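Local coordinates for cellulase (PDB 5E09), which probably hydrolyses internal beta-1,4-glucosidic bonds of cellulose, using a family 5 glycoside hydrolase domain joined to a family 46 carbohydrate-binding module, at residues Phe272-Leu275 / Gly276-Thr279. Residues are numbered along the deposited sequence; the frame is centred on the assembly and turned at random.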
ATOM      1  N   PHE A 272      -2.984   4.555   2.907  1.00 39.52           N
ATOM      2  CA  PHE A 272      -2.869   3.124   3.133  1.00 36.81           C
ATOM      3  C   PHE A 272      -2.429   2.436   1.849  1.00 36.85           C
ATOM      4  O   PHE A 272      -2.488   3.016   0.766  1.00 36.15           O
ATOM      5  CB  PHE A 272      -4.180   2.533   3.674  1.00 37.43           C
ATOM      6  CG  PHE A 272      -5.276   2.415   2.656  1.00 39.48           C
ATOM      7  CD1 PHE A 272      -6.098   3.496   2.372  1.00 35.89           C
ATOM      8  CD2 PHE A 272      -5.509   1.214   2.007  1.00 36.08           C
ATOM      9  CE1 PHE A 272      -7.116   3.385   1.447  1.00 38.98           C
ATOM     10  CE2 PHE A 272      -6.529   1.097   1.076  1.00 39.54           C
ATOM     11  CZ  PHE A 272      -7.333   2.184   0.796  1.00 33.26           C
ATOM     12  N   GLY A 273      -1.955   1.206   2.001  1.00 38.92           N
ATOM     13  CA  GLY A 273      -1.429   0.416   0.908  1.00 30.11           C
ATOM     14  C   GLY A 273      -0.657  -0.725   1.538  1.00 40.78           C
ATOM     15  O   GLY A 273      -0.892  -1.079   2.691  1.00 37.22           O
ATOM     16  N   LEU A 274       0.260  -1.312   0.785  1.00 35.18           N
ATOM     17  CA  LEU A 274       1.189  -2.272   1.357  1.00 46.26           C
ATOM     18  C   LEU A 274       2.602  -1.764   1.101  1.00 36.45           C
ATOM     19  O   LEU A 274       2.912  -1.322  -0.001  1.00 41.71           O
ATOM     20  CB  LEU A 274       0.980  -3.668   0.762  1.00 35.40           C
ATOM     21  CG  LEU A 274      -0.284  -4.403   1.213  1.00 40.63           C
ATOM     22  CD1 LEU A 274      -0.529  -5.622   0.340  1.00 30.93           C
ATOM     23  CD2 LEU A 274      -0.172  -4.810   2.680  1.00 34.05           C
ATOM     24  N   LEU A 275       3.441  -1.809   2.131  1.00 43.92           N
ATOM     25  CA  LEU A 275       4.793  -1.264   2.065  1.00 42.24           C
ATOM     26  C   LEU A 275       5.577  -1.811   0.875  1.00 52.07           C
ATOM     27  O   LEU A 275       6.249  -1.058   0.160  1.00 44.68           O
ATOM     28  CB  LEU A 275       5.540  -1.570   3.361  1.00 45.24           C
ATOM     29  CG  LEU A 275       6.549  -0.522   3.819  1.00 53.87           C
ATOM     30  CD1 LEU A 275       5.820   0.769   4.134  1.00 40.77           C
ATOM     31  CD2 LEU A 275       7.327  -1.019   5.026  1.00 48.31           C
ATOM     32  N   GLY A 276       5.466  -3.121   0.658  1.00 44.01           N
ATOM     33  CA  GLY A 276       6.149  -3.784  -0.439  1.00 38.00           C
ATOM     34  C   GLY A 276       5.903  -3.176  -1.809  1.00 44.31           C
ATOM     35  O   GLY A 276       6.729  -3.331  -2.713  1.00 41.41           O
ATOM     36  N   PHE A 277       4.779  -2.475  -1.966  1.00 35.58           N
ATOM     37  CA  PHE A 277       4.460  -1.815  -3.232  1.00 38.03           C
ATOM     38  C   PHE A 277       5.531  -0.803  -3.642  1.00 43.01           C
ATOM     39  O   PHE A 277       5.644  -0.463  -4.820  1.00 46.70           O
ATOM     40  CB  PHE A 277       3.100  -1.114  -3.157  1.00 40.79           C
ATOM     41  CG  PHE A 277       1.923  -2.054  -3.194  1.00 44.07           C
ATOM     42  CD1 PHE A 277       2.104  -3.418  -3.373  1.00 35.06           C
ATOM     43  CD2 PHE A 277       0.633  -1.567  -3.054  1.00 38.60           C
ATOM     44  CE1 PHE A 277       1.021  -4.279  -3.406  1.00 43.14           C
ATOM     45  CE2 PHE A 277      -0.456  -2.426  -3.087  1.00 46.54           C
ATOM     46  CZ  PHE A 277      -0.259  -3.784  -3.264  1.00 35.75           C
ATOM     47  N   ASP A 278       6.311  -0.315  -2.681  1.00 39.24           N
ATOM     48  CA  ASP A 278       7.406   0.598  -3.009  1.00 52.91           C
ATOM     49  C   ASP A 278       8.433  -0.104  -3.901  1.00 50.18           C
ATOM     50  O   ASP A 278       8.974   0.488  -4.836  1.00 49.69           O
ATOM     51  CB  ASP A 278       8.058   1.137  -1.738  1.00 52.04           C
ATOM     52  CG  ASP A 278       7.212   2.206  -1.067  1.00 70.51           C
ATOM     53  OD1 ASP A 278       6.366   2.814  -1.759  1.00 56.75           O
ATOM     54  OD2 ASP A 278       7.389   2.436   0.150  1.00 70.91           O
ATOM     55  N   THR A 279       8.682  -1.375  -3.622  1.00 42.87           N
ATOM     56  CA  THR A 279       9.413  -2.217  -4.553  1.00 47.13           C
ATOM     57  C   THR A 279       8.545  -2.442  -5.788  1.00 44.70           C
ATOM     58  O   THR A 279       8.825  -1.922  -6.865  1.00 51.51           O
ATOM     59  CB  THR A 279       9.794  -3.574  -3.921  1.00 50.40           C
ATOM     60  OG1 THR A 279      10.490  -3.353  -2.688  1.00 53.41           O
ATOM     61  CG2 THR A 279      10.672  -4.382  -4.865  1.00 43.30           C
TER
HETATM   62  O   HOH W   1       9.658  -1.806   0.291  1.00 48.70           O
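L274 and F277 meet where the chain turns after barrel strand 267-272. The F277 ring lies with one face against the L274 side chain. L274 CB sits 4.1 Å from the ring centroid, only 4° off the ring normal, in a CH-pi contact. The branch end L274 CD1 reaches F277 CZ at 4.1 Å. F277 CG stands beside its own backbone N and anti to the carbonyl carbon (chi1 -74°), which folds the ring back over L274.

Two backbone bonds probably help to hold this spacing. F277 N donates to L274 O at 2.9 Å, and D278 N donates to L275 O, also at 2.9 Å. The second bond is the straighter, with an N-H...O angle of 168°. A weak third bond, T279 N to G276 O, continues the pattern. A water bridges L275 O and T279 OG1 through two weak bonds.

Farther out, F292 and F293 of helix 286-302 pack on L274, and H315 meets the F277 ring with steeply inclined planes. The carbonyl F277 O accepts a hydrogen bond from Q314 NE2. Replacing F277 by an alanine is likely to leave L274 CB without its aromatic cover and to open a gap beside H315.

The two overlapping i-to-i+3 bonds make consecutive type III-like turns, with backbone angles that repeat in helical fashion. They lead away from the seventh strand of the TIM barrel, which carries the catalytic nucleophile in family 5 glycoside hydrolases.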